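Local coordinates for BH2092 protein (Bacillus halodurans, PDB 3NHV) that is of unknown function but adopts a rhodanese-like fold, a fold shared with rhodanese sulfurtransferases, so that a role in sulfur transfer is possible though unproven, at residues I25-G30 and I50-S55; K73-Y78 and A92-L97. All blocks are in the same frame, centred on the assembly; numbering follows the deposited sequence.

Contact 1: I25-G30 and I50-S55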
# COMPACT_ATOMS: atom_id res chain seq x y z
N ILE B 25 12.60 9.26 -12.62
CA ILE B 25 13.99 9.57 -12.87
C ILE B 25 14.53 8.71 -13.99
O ILE B 25 15.37 9.15 -14.77
CB ILE B 25 14.82 9.39 -11.60
CG1 ILE B 25 14.44 10.50 -10.61
CG2 ILE B 25 16.31 9.43 -11.92
CD1 ILE B 25 15.02 10.35 -9.23
N ASP B 26 14.03 7.48 -14.08
CA ASP B 26 14.46 6.56 -15.13
C ASP B 26 13.94 6.99 -16.50
O ASP B 26 14.65 6.93 -17.49
CB ASP B 26 13.99 5.15 -14.82
CG ASP B 26 14.92 4.42 -13.87
OD1 ASP B 26 14.51 3.40 -13.28
OD2 ASP B 26 16.08 4.87 -13.74
N ILE B 27 12.68 7.43 -16.54
CA ILE B 27 12.07 7.88 -17.79
C ILE B 27 12.75 9.16 -18.28
O ILE B 27 13.00 9.33 -19.46
CB ILE B 27 10.58 8.19 -17.60
CG1 ILE B 27 9.85 6.96 -17.03
CG2 ILE B 27 9.97 8.66 -18.91
CD1 ILE B 27 9.94 5.71 -17.89
N LYS B 28 13.06 10.05 -17.35
CA LYS B 28 13.69 11.31 -17.69
C LYS B 28 15.15 11.15 -18.12
O LYS B 28 15.58 11.81 -19.06
CB LYS B 28 13.56 12.27 -16.51
CG LYS B 28 14.13 13.65 -16.76
CD LYS B 28 13.71 14.63 -15.67
CE LYS B 28 14.24 14.23 -14.30
NZ LYS B 28 13.92 15.28 -13.30
N LYS B 29 15.90 10.29 -17.44
CA LYS B 29 17.31 10.05 -17.76
C LYS B 29 17.48 9.12 -18.97
O LYS B 29 18.60 8.85 -19.40
CB LYS B 29 18.05 9.44 -16.55
CG LYS B 29 18.29 10.38 -15.35
CD LYS B 29 19.39 11.40 -15.62
CE LYS B 29 19.78 12.20 -14.36
NZ LYS B 29 20.27 11.33 -13.24
N GLY B 30 16.37 8.63 -19.51
CA GLY B 30 16.43 7.74 -20.65
C GLY B 30 17.12 6.42 -20.38
O GLY B 30 17.77 5.86 -21.26
N ILE B 50 1.58 5.22 -19.07
CA ILE B 50 2.85 5.85 -18.75
C ILE B 50 3.82 5.85 -19.92
O ILE B 50 4.02 4.84 -20.58
CB ILE B 50 3.53 5.13 -17.57
CG1 ILE B 50 2.64 5.21 -16.34
CG2 ILE B 50 4.89 5.75 -17.30
CD1 ILE B 50 3.16 4.43 -15.18
N PRO B 51 4.45 6.99 -20.18
CA PRO B 51 5.41 7.09 -21.29
C PRO B 51 6.46 5.97 -21.30
O PRO B 51 6.97 5.58 -20.25
CB PRO B 51 6.02 8.47 -21.08
CG PRO B 51 4.86 9.26 -20.55
CD PRO B 51 4.24 8.30 -19.54
N THR B 52 6.76 5.48 -22.49
CA THR B 52 7.73 4.41 -22.73
C THR B 52 7.24 3.03 -22.29
O THR B 52 8.02 2.09 -22.22
CB THR B 52 9.10 4.68 -22.05
OG1 THR B 52 9.00 4.43 -20.64
CG2 THR B 52 9.55 6.12 -22.29
N ALA B 53 5.95 2.92 -22.01
CA ALA B 53 5.41 1.65 -21.56
C ALA B 53 4.66 0.87 -22.63
O ALA B 53 3.87 1.44 -23.39
CB ALA B 53 4.49 1.89 -20.37
N ILE B 54 4.90 -0.43 -22.68
CA ILE B 54 4.24 -1.31 -23.64
C ILE B 54 3.03 -1.96 -22.98
O ILE B 54 3.00 -2.14 -21.77
CB ILE B 54 5.16 -2.43 -24.11
CG1 ILE B 54 5.66 -3.23 -22.91
CG2 ILE B 54 6.33 -1.85 -24.89
CD1 ILE B 54 6.61 -4.33 -23.27
N SER B 55 2.03 -2.30 -23.79
CA SER B 55 0.82 -2.93 -23.28
C SER B 55 0.86 -4.45 -23.33
O SER B 55 1.02 -5.04 -24.39
CB SER B 55 -0.40 -2.45 -24.07
OG SER B 55 -1.54 -3.23 -23.76

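Contact 2: K73-Y78 and A92-L97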
# COMPACT_ATOMS: atom_id res chain seq x y z
N LYS B 73 17.40 -6.96 -19.29
CA LYS B 73 16.79 -5.78 -18.70
C LYS B 73 15.94 -6.15 -17.50
O LYS B 73 15.93 -7.31 -17.07
CB LYS B 73 15.95 -5.07 -19.74
CG LYS B 73 16.74 -4.61 -20.95
CD LYS B 73 15.82 -3.95 -21.95
CE LYS B 73 16.60 -3.19 -23.00
NZ LYS B 73 15.65 -2.49 -23.90
N VAL B 74 15.22 -5.18 -16.94
CA VAL B 74 14.35 -5.45 -15.80
C VAL B 74 12.93 -5.03 -16.14
O VAL B 74 12.72 -3.96 -16.71
CB VAL B 74 14.79 -4.68 -14.54
CG1 VAL B 74 13.83 -4.98 -13.41
CG2 VAL B 74 16.21 -5.09 -14.15
N ILE B 75 11.95 -5.87 -15.82
CA ILE B 75 10.55 -5.57 -16.10
C ILE B 75 9.89 -4.85 -14.91
O ILE B 75 10.04 -5.27 -13.76
CB ILE B 75 9.72 -6.87 -16.43
CG1 ILE B 75 10.12 -7.41 -17.80
CG2 ILE B 75 8.23 -6.57 -16.47
CD1 ILE B 75 11.47 -8.07 -17.84
N ILE B 76 9.19 -3.76 -15.20
CA ILE B 76 8.50 -2.97 -14.19
C ILE B 76 7.01 -3.03 -14.53
O ILE B 76 6.59 -2.51 -15.56
CB ILE B 76 8.94 -1.47 -14.21
CG1 ILE B 76 10.46 -1.37 -14.11
CG2 ILE B 76 8.29 -0.72 -13.04
CD1 ILE B 76 11.02 -1.79 -12.78
N THR B 77 6.22 -3.65 -13.67
CA THR B 77 4.80 -3.77 -13.92
C THR B 77 4.01 -2.74 -13.14
O THR B 77 4.41 -2.35 -12.05
CB THR B 77 4.28 -5.16 -13.51
OG1 THR B 77 4.45 -5.33 -12.09
CG2 THR B 77 5.04 -6.25 -14.24
N TYR B 78 2.89 -2.29 -13.69
CA TYR B 78 2.05 -1.34 -12.97
C TYR B 78 0.59 -1.55 -13.34
O TYR B 78 0.26 -1.84 -14.49
CB TYR B 78 2.50 0.10 -13.25
CG TYR B 78 2.04 0.70 -14.56
CD1 TYR B 78 0.75 1.20 -14.70
CD2 TYR B 78 2.91 0.78 -15.64
CE1 TYR B 78 0.34 1.78 -15.89
CE2 TYR B 78 2.51 1.36 -16.83
CZ TYR B 78 1.22 1.86 -16.95
OH TYR B 78 0.83 2.46 -18.13
N ALA B 92 4.75 -12.15 -10.74
CA ALA B 92 4.89 -13.60 -10.59
C ALA B 92 5.05 -14.31 -11.94
O ALA B 92 5.98 -15.09 -12.12
CB ALA B 92 3.68 -14.15 -9.84
N LYS B 93 4.14 -14.04 -12.87
CA LYS B 93 4.22 -14.67 -14.18
C LYS B 93 5.56 -14.37 -14.84
O LYS B 93 6.22 -15.27 -15.37
CB LYS B 93 3.08 -14.21 -15.09
CG LYS B 93 1.69 -14.36 -14.50
CD LYS B 93 0.61 -14.29 -15.56
CE LYS B 93 -0.77 -14.13 -14.93
NZ LYS B 93 -1.00 -15.08 -13.80
N PHE B 94 5.96 -13.10 -14.82
CA PHE B 94 7.22 -12.71 -15.43
C PHE B 94 8.38 -13.45 -14.77
O PHE B 94 9.32 -13.87 -15.44
CB PHE B 94 7.44 -11.20 -15.31
CG PHE B 94 6.87 -10.41 -16.45
CD1 PHE B 94 7.47 -10.43 -17.71
CD2 PHE B 94 5.72 -9.64 -16.27
CE1 PHE B 94 6.95 -9.69 -18.76
CE2 PHE B 94 5.19 -8.89 -17.31
CZ PHE B 94 5.80 -8.92 -18.57
N ALA B 95 8.30 -13.61 -13.45
CA ALA B 95 9.36 -14.30 -12.73
C ALA B 95 9.40 -15.78 -13.12
O ALA B 95 10.45 -16.40 -13.10
CB ALA B 95 9.14 -14.17 -11.23
N GLN B 96 8.24 -16.32 -13.47
CA GLN B 96 8.16 -17.72 -13.88
C GLN B 96 8.78 -17.88 -15.27
O GLN B 96 9.35 -18.93 -15.58
CB GLN B 96 6.70 -18.17 -13.87
CG GLN B 96 6.46 -19.64 -14.21
CD GLN B 96 5.04 -20.08 -13.87
OE1 GLN B 96 4.06 -19.49 -14.35
NE2 GLN B 96 4.93 -21.12 -13.05
N LEU B 97 8.69 -16.84 -16.09
CA LEU B 97 9.25 -16.88 -17.44
C LEU B 97 10.76 -16.63 -17.44
O LEU B 97 11.38 -16.58 -18.50
CB LEU B 97 8.55 -15.84 -18.33
CG LEU B 97 7.09 -16.12 -18.70
CD1 LEU B 97 6.41 -14.85 -19.18
CD2 LEU B 97 7.04 -17.21 -19.76

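Contact 1: I25-G30 and I50-S55
Across this contact the CA atoms of I27 and T52 come to 7.4 Å, with I27 on the last part of helix 20-28 and T52 on the turn that leads into strand 54-55. Both belong to the rhodanese-like fold, an alpha/beta domain around a parallel sheet of which 54-55 is an outermost strand. K29 N bonds back to I25 O, and the backbone leaves helical values at G30, whose positive phi of 64° is easily taken by a residue without a side chain. I50 to A53 form a type II beta turn, held by a weak bond from A53 N to I50 O. P51 suits its second position because its ring fixes phi near the value required there; T52 takes the third with positive phi, a place more often given to glycine.

The meeting is small and lies at the surface. I27 supplies most of the apolar contact with its CG1 branch: CG1 sits beside the backbone N (chi1 -56°), and a bend at the next bond (chi2 -59°) directs CD1 at the beta turn. Isoleucine suits this position, since a branched apolar chain can lie against a turn without needing a polar partner. The side chains of I27 and T52 run alongside in opposite senses. I27 CD1 comes to 3.2 Å from T52 OG1, closer than methyl and oxygen usually come; the hydroxyl's placing is doubtful, since T52 OG1 also lies 2.4 Å from P51 O. T52 also touches V36 on strand 34-38, with which I54 shares backbone bonds, while Y45 OH bonds to A53 O. The turn is therefore tied to the sheet as well as resting on the helix. Beside the hydroxyl, the same methyl meets the turn's backbone, I27 CD1 lying 3.8 Å from P51 O.

Contact 2: K73-Y78 and A92-L97
One face of the F94 ring is covered by the CG2 methyl of I75, which stands 3.8 Å from the ring centroid and only 4° off the ring normal, a nearly ideal CH-pi contact. I75 CG1 lies above the same side, displaced toward the CD1-CE1 bond, 4.0 Å from F94 CD1. T77 CG2 approaches obliquely, 4.0 Å from F94 CD2. The isoleucine and phenylalanine chains lie roughly perpendicular, and the CG2 methyl lies across the face, over the centre.

Beta-branched residues favour extended backbone and offer methyls close to the sheet, which suits both strand positions; the flat ring of F94 spans from helix to strand and meets both CG2 methyls. In I75, CG2 lies anti to the backbone N while CG1 stands beside that N (chi1 -71°), which brings both branches to one side of the ring. T77 divides its work: CG2 serves the aromatic ring, and OG1 bonds to A87 O near the start of helix 86-96. I61 also packs on F94, whereas A92, A95 and Q96 of the same helix pack against residues of the second subunit.

Replacing F94 by an alanine would probably open a gap over I75 and T77, stripping both CG2 methyls of their aromatic partner and weakening the seat of the helix on the sheet. Strand 74-78 and helix 86-96, with the adjacent parallel strand 100-105, make a beta-alpha-beta crossover, and this buried contact is its helix-to-sheet packing.

Contact 1, at the surface, and contact 2, in the buried core, have centres 16 Å apart and are joined through Y78, the last residue of strand 74-78. Its OH lies 3.0 Å from I50 N, a probable hydrogen bond that ties the start of the beta turn to the strand, and its ring packs on the turn, with Y78 CE2 4.1 Å from A53 CB. Along the chain, contact 1 closes before contact 2 opens. Strand 74-78 leads straight to C79, disulfide-bonded to C84 just ahead of helix 86-96; in rhodaneses the active-site loop occupies this place, so contact 2 joins the strand and helix that flank the corresponding loop.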